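Local coordinates for protein short-chain-enoyl-CoA hydratase (Clostridium acetobutylicum, PDB 5Z7R) that catalyses the reversible hydration of crotonyl-CoA and other short-chain enoyl-CoA thioesters in butanoate metabolism, at residues A[89-92]-A[93-96]. Residues are numbered along the deposited sequence; the frame is centred on the assembly and turned at random.
Sequences VFRR and LELL
Arg91 holds CG anti to its backbone N and then bends at chi2 (61°), which swings its guanidinium toward Glu94 and Leu95. Glu94, extended beyond CG, brings OE2 to Arg91 NH2. The result is an i to i+3 salt bridge on the last turn of helix 76-95 in the crotonase fold. Arg91 NH2 donates to Glu94 OE2 at 2.7 Å. The bond is bent, with 132° at the hydrogen. OE2 is met on its anti side but from outside the carboxylate plane, and is itself tilted from the guanidinium plane. The two flat groups stand nearly perpendicular, 83° apart. Leu95 covers one face of the guanidinium. Leu95 CD1 sits over the centre, 3.6 Å from Arg91 CZ, and Leu95 CD2 lies 3.5 Å from Arg91 NH2.

Glu94 OE1 pairs with Arg148, and Arg91 NE with Asp223 of a second subunit, which places the salt bridge where the helix end meets a neighbour. On another side of the helix, the extended Arg92 reaches Asp37 and Glu44 of helix 30-45. Phe90 packs against Glu114, probably the catalytic nucleophile, and meets Phe143 edge-to-face.

Regular i to i+4 bonds hold the turn beneath. Leu93 N reaches Val89 O at 3.2 Å, and Glu94 N reaches Phe90 O at 3.0 Å. Leu95 N donates to Arg91 O, also at 3.0 Å. Leu96 is the first residue to leave helical angles. Leu96 N still meets Arg92 O at 2.9 Å, but this bond is weak.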
ATOM      1  N   VAL A  89      -2.864  -7.913 -21.731  1.00 28.37           N
ATOM      2  CA  VAL A  89      -3.702  -9.041 -22.104  1.00 30.49           C
ATOM      3  C   VAL A  89      -3.879  -9.990 -20.906  1.00 26.81           C
ATOM      4  O   VAL A  89      -4.973 -10.352 -20.540  1.00 26.06           O
ATOM      5  CB  VAL A  89      -3.116  -9.840 -23.293  1.00 30.58           C
ATOM      6  CG1 VAL A  89      -3.939 -11.088 -23.499  1.00 32.16           C
ATOM      7  CG2 VAL A  89      -3.105  -9.002 -24.567  1.00 32.94           C
ATOM      8  N   PHE A  90      -2.777 -10.380 -20.301  1.00 27.63           N
ATOM      9  CA  PHE A  90      -2.822 -11.259 -19.110  1.00 26.93           C
ATOM     10  C   PHE A  90      -3.568 -10.692 -17.896  1.00 26.15           C
ATOM     11  O   PHE A  90      -4.253 -11.419 -17.194  1.00 28.07           O
ATOM     12  CB  PHE A  90      -1.400 -11.591 -18.737  1.00 26.30           C
ATOM     13  CG  PHE A  90      -0.742 -12.513 -19.702  1.00 26.42           C
ATOM     14  CD1 PHE A  90      -1.327 -12.786 -20.946  1.00 27.47           C
ATOM     15  CD2 PHE A  90       0.447 -13.135 -19.368  1.00 26.80           C
ATOM     16  CE1 PHE A  90      -0.711 -13.626 -21.839  1.00 26.73           C
ATOM     17  CE2 PHE A  90       1.065 -13.988 -20.263  1.00 29.06           C
ATOM     18  CZ  PHE A  90       0.492 -14.225 -21.502  1.00 28.16           C
ATOM     19  N   ARG A  91      -3.451  -9.387 -17.668  1.00 27.69           N
ATOM     20  CA  ARG A  91      -4.166  -8.728 -16.580  1.00 27.69           C
ATOM     21  C   ARG A  91      -5.652  -8.748 -16.821  1.00 29.34           C
ATOM     22  O   ARG A  91      -6.437  -8.828 -15.860  1.00 31.40           O
ATOM     23  CB  ARG A  91      -3.703  -7.278 -16.433  1.00 28.43           C
ATOM     24  CG  ARG A  91      -4.406  -6.517 -15.341  1.00 26.93           C
ATOM     25  CD  ARG A  91      -4.139  -7.196 -13.998  1.00 27.00           C
ATOM     26  NE  ARG A  91      -4.449  -6.293 -12.902  1.00 25.56           N
ATOM     27  CZ  ARG A  91      -4.977  -6.648 -11.730  1.00 25.47           C
ATOM     28  NH1 ARG A  91      -5.230  -5.699 -10.823  1.00 25.45           N
ATOM     29  NH2 ARG A  91      -5.235  -7.913 -11.439  1.00 23.42           N
ATOM     30  N   ARG A  92      -6.055  -8.682 -18.093  1.00 30.38           N
ATOM     31  CA  ARG A  92      -7.480  -8.690 -18.431  1.00 30.54           C
ATOM     32  C   ARG A  92      -8.083 -10.059 -18.126  1.00 28.37           C
ATOM     33  O   ARG A  92      -9.229 -10.160 -17.649  1.00 29.34           O
ATOM     34  CB  ARG A  92      -7.684  -8.365 -19.907  1.00 33.29           C
ATOM     35  CG  ARG A  92      -9.150  -8.147 -20.305  1.00 34.80           C
ATOM     36  CD  ARG A  92      -9.200  -7.751 -21.768  1.00 35.50           C
ATOM     37  NE  ARG A  92     -10.543  -7.491 -22.295  1.00 38.06           N
ATOM     38  CZ  ARG A  92     -10.756  -7.090 -23.545  1.00 35.07           C
ATOM     39  NH1 ARG A  92      -9.725  -6.926 -24.365  1.00 32.42           N
ATOM     40  NH2 ARG A  92     -11.984  -6.884 -23.982  1.00 36.41           N
ATOM     41  N   LEU A  93      -7.295 -11.091 -18.404  1.00 25.06           N
ATOM     42  CA  LEU A  93      -7.649 -12.453 -18.068  1.00 26.75           C
ATOM     43  C   LEU A  93      -7.780 -12.642 -16.540  1.00 27.57           C
ATOM     44  O   LEU A  93      -8.763 -13.252 -16.047  1.00 29.66           O
ATOM     45  CB  LEU A  93      -6.598 -13.409 -18.626  1.00 27.04           C
ATOM     46  CG  LEU A  93      -6.942 -14.893 -18.540  1.00 27.13           C
ATOM     47  CD1 LEU A  93      -8.055 -15.256 -19.519  1.00 27.51           C
ATOM     48  CD2 LEU A  93      -5.736 -15.748 -18.854  1.00 27.36           C
ATOM     49  N   GLU A  94      -6.817 -12.085 -15.800  1.00 25.65           N
ATOM     50  CA  GLU A  94      -6.795 -12.213 -14.329  1.00 24.21           C
ATOM     51  C   GLU A  94      -8.023 -11.586 -13.737  1.00 24.35           C
ATOM     52  O   GLU A  94      -8.620 -12.144 -12.812  1.00 24.64           O
ATOM     53  CB  GLU A  94      -5.525 -11.553 -13.786  1.00 23.89           C
ATOM     54  CG  GLU A  94      -5.310 -11.603 -12.293  1.00 22.65           C
ATOM     55  CD  GLU A  94      -3.929 -11.177 -11.987  1.00 22.23           C
ATOM     56  OE1 GLU A  94      -3.133 -12.056 -11.648  1.00 23.04           O
ATOM     57  OE2 GLU A  94      -3.591  -9.978 -12.203  1.00 22.58           O
ATOM     58  N   LEU A  95      -8.459 -10.456 -14.305  1.00 27.32           N
ATOM     59  CA  LEU A  95      -9.594  -9.704 -13.737  1.00 28.15           C
ATOM     60  C   LEU A  95     -10.927 -10.138 -14.294  1.00 30.79           C
ATOM     61  O   LEU A  95     -11.989  -9.770 -13.742  1.00 29.63           O
ATOM     62  CB  LEU A  95      -9.415  -8.194 -14.005  1.00 30.93           C
ATOM     63  CG  LEU A  95      -8.297  -7.546 -13.194  1.00 31.55           C
ATOM     64  CD1 LEU A  95      -7.937  -6.159 -13.713  1.00 32.40           C
ATOM     65  CD2 LEU A  95      -8.717  -7.489 -11.715  1.00 33.18           C
ATOM     66  N   LEU A  96     -10.889 -10.868 -15.414  1.00 31.59           N
ATOM     67  CA  LEU A  96     -12.112 -11.349 -16.067  1.00 32.65           C
ATOM     68  C   LEU A  96     -13.130 -11.810 -15.049  1.00 30.27           C
ATOM     69  O   LEU A  96     -12.842 -12.655 -14.206  1.00 28.89           O
ATOM     70  CB  LEU A  96     -11.763 -12.518 -17.005  1.00 35.06           C
ATOM     71  CG  LEU A  96     -12.921 -13.281 -17.650  1.00 36.49           C
ATOM     72  CD1 LEU A  96     -13.874 -12.302 -18.315  1.00 40.08           C
ATOM     73  CD2 LEU A  96     -12.386 -14.287 -18.658  1.00 35.73           C
TER